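Local structure of mitochondrial RNA-binding protein 2 (Trypanosoma brucei, 2GIA) at residues Trp51-Arg63 with Tyr75-Ala89. The protein probably binds mitochondrial RNA, working with its partner MRP1 in a guide-RNA binding complex that acts as a matchmaker in RNA editing. Residues are numbered along the deposited sequence; the frame is centred on the assembly and turned at random.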
loop_
_atom_site.group_PDB
_atom_site.type_symbol
_atom_site.label_atom_id
_atom_site.label_comp_id
_atom_site.label_asym_id
_atom_site.label_seq_id
_atom_site.Cartn_x
_atom_site.Cartn_y
_atom_site.Cartn_z
ATOM N N TRP D 51 23.635 -9.040 16.128
ATOM C CA TRP D 51 24.330 -9.382 17.366
ATOM C C TRP D 51 25.314 -10.524 17.147
ATOM O O TRP D 51 25.134 -11.373 16.275
ATOM C CB TRP D 51 23.334 -9.850 18.418
ATOM C CG TRP D 51 22.359 -8.844 18.903
ATOM C CD1 TRP D 51 21.068 -9.082 19.263
ATOM C CD2 TRP D 51 22.612 -7.473 19.198
ATOM N NE1 TRP D 51 20.500 -7.945 19.775
ATOM C CE2 TRP D 51 21.424 -6.938 19.746
ATOM C CE3 TRP D 51 23.725 -6.640 19.056
ATOM C CZ2 TRP D 51 21.315 -5.604 20.153
ATOM C CZ3 TRP D 51 23.619 -5.312 19.463
ATOM C CH2 TRP D 51 22.419 -4.811 20.006
ATOM N N ASN D 52 26.344 -10.553 17.979
ATOM C CA ASN D 52 27.340 -11.601 17.909
ATOM C C ASN D 52 28.036 -11.689 19.255
ATOM O O ASN D 52 29.004 -10.979 19.487
ATOM C CB ASN D 52 28.365 -11.302 16.819
ATOM C CG ASN D 52 29.413 -12.398 16.701
ATOM O OD1 ASN D 52 29.083 -13.569 16.531
ATOM N ND2 ASN D 52 30.681 -12.021 16.794
ATOM N N ASP D 53 27.521 -12.532 20.147
ATOM C CA ASP D 53 28.134 -12.698 21.468
ATOM C C ASP D 53 29.477 -13.387 21.272
ATOM O O ASP D 53 30.475 -13.009 21.893
ATOM C CB ASP D 53 27.266 -13.563 22.393
ATOM C CG ASP D 53 25.921 -12.935 22.703
ATOM O OD1 ASP D 53 25.848 -11.703 22.919
ATOM O OD2 ASP D 53 24.932 -13.690 22.743
ATOM N N GLU D 54 29.489 -14.393 20.399
ATOM C CA GLU D 54 30.702 -15.138 20.103
ATOM C C GLU D 54 31.856 -14.144 20.024
ATOM O O GLU D 54 32.939 -14.384 20.560
ATOM C CB GLU D 54 30.549 -15.892 18.774
ATOM C CG GLU D 54 31.634 -16.921 18.536
ATOM C CD GLU D 54 31.620 -18.023 19.586
ATOM O OE1 GLU D 54 30.608 -18.755 19.660
ATOM O OE2 GLU D 54 32.614 -18.157 20.339
ATOM N N ASP D 55 31.588 -13.003 19.398
ATOM C CA ASP D 55 32.584 -11.953 19.220
ATOM C C ASP D 55 31.894 -10.575 19.231
ATOM O O ASP D 55 31.534 -10.048 18.183
ATOM C CB ASP D 55 33.301 -12.185 17.888
ATOM C CG ASP D 55 34.552 -11.360 17.746
ATOM O OD1 ASP D 55 34.678 -10.345 18.464
ATOM O OD2 ASP D 55 35.400 -11.725 16.903
ATOM N N ILE D 56 31.717 -10.016 20.427
ATOM C CA ILE D 56 31.069 -8.719 20.642
ATOM C C ILE D 56 31.576 -7.585 19.752
ATOM O O ILE D 56 30.835 -6.651 19.438
ATOM C CB ILE D 56 31.254 -8.249 22.097
ATOM C CG1 ILE D 56 30.946 -9.391 23.061
ATOM C CG2 ILE D 56 30.328 -7.092 22.389
ATOM C CD1 ILE D 56 31.398 -9.129 24.505
ATOM N N SER D 57 32.838 -7.649 19.359
ATOM C CA SER D 57 33.417 -6.592 18.539
ATOM C C SER D 57 32.857 -6.564 17.119
ATOM O O SER D 57 32.993 -5.567 16.415
ATOM C CB SER D 57 34.938 -6.759 18.468
ATOM O OG SER D 57 35.263 -7.872 17.652
ATOM N N ARG D 58 32.242 -7.661 16.697
ATOM C CA ARG D 58 31.688 -7.737 15.353
ATOM C C ARG D 58 30.150 -7.629 15.306
ATOM O O ARG D 58 29.541 -7.678 14.238
ATOM C CB ARG D 58 32.184 -9.028 14.689
ATOM C CG ARG D 58 33.722 -9.086 14.624
ATOM C CD ARG D 58 34.261 -10.211 13.732
ATOM N NE ARG D 58 34.006 -11.543 14.280
ATOM C CZ ARG D 58 34.336 -12.685 13.675
ATOM N NH1 ARG D 58 34.941 -12.665 12.488
ATOM N NH2 ARG D 58 34.055 -13.850 14.255
ATOM N N GLY D 59 29.536 -7.467 16.474
ATOM C CA GLY D 59 28.092 -7.335 16.548
ATOM C C GLY D 59 27.679 -5.871 16.471
ATOM O O GLY D 59 28.323 -5.003 17.060
ATOM N N HIS D 60 26.607 -5.583 15.740
ATOM C CA HIS D 60 26.149 -4.208 15.605
ATOM C C HIS D 60 24.629 -4.142 15.424
ATOM O O HIS D 60 23.965 -5.156 15.169
ATOM C CB HIS D 60 26.840 -3.501 14.411
ATOM C CG HIS D 60 26.687 -4.226 13.109
ATOM N ND1 HIS D 60 27.583 -5.179 12.674
ATOM C CD2 HIS D 60 25.717 -4.164 12.164
ATOM C CE1 HIS D 60 27.170 -5.677 11.520
ATOM N NE2 HIS D 60 26.040 -5.079 11.190
ATOM N N LEU D 61 24.109 -2.937 15.595
ATOM C CA LEU D 61 22.691 -2.661 15.448
ATOM C C LEU D 61 22.525 -1.381 14.635
ATOM O O LEU D 61 23.208 -0.365 14.891
ATOM C CB LEU D 61 22.035 -2.465 16.821
ATOM C CG LEU D 61 20.649 -1.799 16.864
ATOM C CD1 LEU D 61 19.553 -2.735 16.296
ATOM C CD2 LEU D 61 20.334 -1.446 18.307
ATOM N N LEU D 62 21.646 -1.433 13.636
ATOM C CA LEU D 62 21.340 -0.237 12.865
ATOM C C LEU D 62 19.862 -0.008 13.088
ATOM O O LEU D 62 19.044 -0.922 12.858
ATOM C CB LEU D 62 21.596 -0.426 11.365
ATOM C CG LEU D 62 21.295 0.830 10.518
ATOM C CD1 LEU D 62 22.346 1.915 10.774
ATOM C CD2 LEU D 62 21.312 0.473 9.051
ATOM N N ARG D 63 19.515 1.172 13.604
ATOM C CA ARG D 63 18.117 1.486 13.783
ATOM C C ARG D 63 17.867 2.484 12.660
ATOM O O ARG D 63 18.701 3.383 12.408
ATOM C CB ARG D 63 17.855 2.099 15.150
ATOM C CG ARG D 63 18.146 1.130 16.333
ATOM C CD ARG D 63 17.531 1.652 17.642
ATOM N NE ARG D 63 16.070 1.586 17.577
ATOM C CZ ARG D 63 15.235 2.623 17.652
ATOM N NH1 ARG D 63 15.689 3.864 17.804
ATOM N NH2 ARG D 63 13.925 2.417 17.578
ATOM N N TYR D 75 23.750 4.006 13.778
ATOM C CA TYR D 75 24.587 2.820 13.881
ATOM C C TYR D 75 25.154 2.612 15.296
ATOM O O TYR D 75 25.703 3.548 15.903
ATOM C CB TYR D 75 25.721 2.906 12.875
ATOM C CG TYR D 75 26.607 1.699 12.903
ATOM C CD1 TYR D 75 27.712 1.647 13.755
ATOM C CD2 TYR D 75 26.336 0.588 12.093
ATOM C CE1 TYR D 75 28.527 0.523 13.805
ATOM C CE2 TYR D 75 27.149 -0.534 12.121
ATOM C CZ TYR D 75 28.247 -0.561 12.986
ATOM O OH TYR D 75 29.054 -1.671 13.034
ATOM N N HIS D 76 25.005 1.390 15.804
ATOM C CA HIS D 76 25.458 0.997 17.140
ATOM C C HIS D 76 26.384 -0.224 17.105
ATOM O O HIS D 76 26.223 -1.106 16.262
ATOM C CB HIS D 76 24.286 0.578 18.025
ATOM C CG HIS D 76 23.145 1.543 18.034
ATOM N ND1 HIS D 76 22.750 2.208 19.168
ATOM C CD2 HIS D 76 22.282 1.913 17.058
ATOM C CE1 HIS D 76 21.689 2.944 18.897
ATOM N NE2 HIS D 76 21.383 2.783 17.623
ATOM N N ARG D 77 27.328 -0.283 18.051
ATOM C CA ARG D 77 28.218 -1.440 18.190
ATOM C C ARG D 77 27.642 -2.224 19.362
ATOM O O ARG D 77 27.044 -1.634 20.256
ATOM C CB ARG D 77 29.638 -0.993 18.536
ATOM C CG ARG D 77 29.713 -0.289 19.873
ATOM C CD ARG D 77 31.030 0.470 20.044
ATOM N NE ARG D 77 30.971 1.331 21.223
ATOM C CZ ARG D 77 31.547 2.522 21.307
ATOM N NH1 ARG D 77 32.243 3.001 20.277
ATOM N NH2 ARG D 77 31.394 3.251 22.407
ATOM N N GLN D 78 27.797 -3.546 19.358
ATOM C CA GLN D 78 27.274 -4.358 20.455
ATOM C C GLN D 78 28.093 -3.983 21.687
ATOM O O GLN D 78 29.310 -3.885 21.590
ATOM C CB GLN D 78 27.437 -5.846 20.140
ATOM C CG GLN D 78 26.800 -6.782 21.178
ATOM C CD GLN D 78 26.583 -8.178 20.634
ATOM O OE1 GLN D 78 26.894 -8.456 19.474
ATOM N NE2 GLN D 78 26.039 -9.065 21.464
ATOM N N ALA D 79 27.431 -3.741 22.820
ATOM C CA ALA D 79 28.126 -3.364 24.052
ATOM C C ALA D 79 28.610 -4.587 24.826
ATOM O O ALA D 79 29.811 -4.823 24.952
ATOM C CB ALA D 79 27.215 -2.526 24.934
ATOM N N ARG D 80 27.667 -5.353 25.356
ATOM C CA ARG D 80 27.991 -6.556 26.107
ATOM C C ARG D 80 27.208 -7.712 25.502
ATOM O O ARG D 80 26.266 -7.494 24.742
ATOM C CB ARG D 80 27.612 -6.389 27.580
ATOM C CG ARG D 80 26.146 -6.052 27.814
ATOM C CD ARG D 80 25.958 -4.571 28.067
ATOM N NE ARG D 80 26.307 -4.184 29.428
ATOM C CZ ARG D 80 26.273 -2.930 29.872
ATOM N NH1 ARG D 80 25.909 -1.945 29.056
ATOM N NH2 ARG D 80 26.592 -2.660 31.133
ATOM N N MET D 81 27.593 -8.940 25.829
ATOM C CA MET D 81 26.893 -10.104 25.294
ATOM C C MET D 81 25.446 -10.078 25.763
ATOM O O MET D 81 25.134 -9.481 26.791
ATOM C CB MET D 81 27.606 -11.391 25.730
ATOM C CG MET D 81 28.980 -11.537 25.072
ATOM S SD MET D 81 29.998 -12.931 25.611
ATOM C CE MET D 81 30.968 -12.146 26.921
ATOM N N LEU D 82 24.558 -10.707 25.000
ATOM C CA LEU D 82 23.139 -10.715 25.339
ATOM C C LEU D 82 22.838 -11.357 26.694
ATOM O O LEU D 82 21.780 -11.128 27.289
ATOM C CB LEU D 82 22.350 -11.425 24.233
ATOM C CG LEU D 82 22.537 -10.838 22.829
ATOM C CD1 LEU D 82 21.616 -11.572 21.865
ATOM C CD2 LEU D 82 22.236 -9.335 22.833
ATOM N N THR D 83 23.786 -12.152 27.177
ATOM C CA THR D 83 23.645 -12.842 28.453
ATOM C C THR D 83 24.214 -12.022 29.609
ATOM O O THR D 83 25.160 -12.451 30.276
ATOM C CB THR D 83 24.371 -14.196 28.420
ATOM O OG1 THR D 83 25.747 -13.982 28.076
ATOM C CG2 THR D 83 23.733 -15.117 27.398
ATOM N N GLU D 84 23.650 -10.836 29.828
ATOM C CA GLU D 84 24.075 -9.971 30.924
ATOM C C GLU D 84 23.313 -8.658 30.965
ATOM O O GLU D 84 22.677 -8.259 29.992
ATOM C CB GLU D 84 25.588 -9.698 30.880
ATOM C CG GLU D 84 26.114 -8.999 29.646
ATOM C CD GLU D 84 27.606 -8.678 29.758
ATOM O OE1 GLU D 84 27.975 -7.851 30.626
ATOM O OE2 GLU D 84 28.410 -9.251 28.986
ATOM N N GLU D 85 23.366 -8.009 32.121
ATOM C CA GLU D 85 22.694 -6.736 32.341
ATOM C C GLU D 85 23.311 -5.617 31.504
ATOM O O GLU D 85 24.344 -5.811 30.851
ATOM C CB GLU D 85 22.759 -6.371 33.833
ATOM C CG GLU D 85 24.044 -6.832 34.557
ATOM C CD GLU D 85 25.341 -6.255 33.968
ATOM O OE1 GLU D 85 25.499 -5.007 33.958
ATOM O OE2 GLU D 85 26.204 -7.057 33.527
ATOM N N GLY D 86 22.662 -4.452 31.530
ATOM C CA GLY D 86 23.143 -3.295 30.792
ATOM C C GLY D 86 22.673 -3.215 29.350
ATOM O O GLY D 86 22.227 -4.206 28.766
ATOM N N ASN D 87 22.773 -2.021 28.774
ATOM C CA ASN D 87 22.367 -1.806 27.393
ATOM C C ASN D 87 23.260 -2.615 26.466
ATOM O O ASN D 87 24.478 -2.463 26.482
ATOM C CB ASN D 87 22.465 -0.316 27.038
ATOM C CG ASN D 87 21.381 0.516 27.702
ATOM O OD1 ASN D 87 21.322 1.737 27.537
ATOM N ND2 ASN D 87 20.508 -0.147 28.449
ATOM N N LYS D 88 22.653 -3.466 25.648
ATOM C CA LYS D 88 23.422 -4.285 24.721
ATOM C C LYS D 88 24.065 -3.513 23.562
ATOM O O LYS D 88 24.947 -4.034 22.883
ATOM C CB LYS D 88 22.550 -5.419 24.164
ATOM C CG LYS D 88 22.438 -6.621 25.090
ATOM C CD LYS D 88 21.828 -6.228 26.415
ATOM C CE LYS D 88 21.685 -7.411 27.343
ATOM N NZ LYS D 88 20.882 -7.020 28.531
ATOM N N ALA D 89 23.644 -2.277 23.332
ATOM C CA ALA D 89 24.229 -1.511 22.248
ATOM C C ALA D 89 24.537 -0.063 22.634
ATOM O O ALA D 89 23.910 0.503 23.531
ATOM C CB ALA D 89 23.303 -1.558 21.016
HETATM O O HOH W 1 18.551 4.766 17.939
#
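Q78 swings CG away from its own backbone nitrogen (chi1 -175°) and, extended beyond, reaches from the end of strand 75-78 into the loop 51-59; W51, turned with CG anti to its carbonyl carbon (chi1 -65°), lies across it, ring and amide planes 51° apart. The amide oxygen OE1 of Q78 accepts N52 N at 2.6 Å, in the carbonyl plane and on a lone pair, while NE2 of Q78 comes within 3.0 Å of D53 OD1. That same D53 oxygen takes L82 N at 2.6 Å, approached from above the carboxylate plane, and so ties the loop 51-59 to the connection 79-88. L82 also lays its CD2 over the five-membered ring of W51, a CH-pi contact at 3.7 Å from the centroid, while A89 CB meets the ring's edge at CH2. M81 CG, which D53 CB also approaches, is packed tightly by I56 CD1, 3.5 Å away. Where the loop runs into strand 60-63, Q78 N binds G59 O; within the strands L61 and H76 exchange both backbone bonds. On the face of L61, its CD2 sits over the H76 imidazole, and R63, salt-bridged to D47, runs its CG to 3.9 Å from H76 NE2. On the other face the H60 and Y75 rings, slightly tilted, are displaced with little overlap, H60 CB lying 3.2 Å from Y75 OH; L62 and Y75 there touch W164 and V166 of strand 160-168. Hairpin 60-67/70-78 forms the middle of a four-stranded antiparallel meander, one of two such sheets, consistent with the PC4-like Whirly fold.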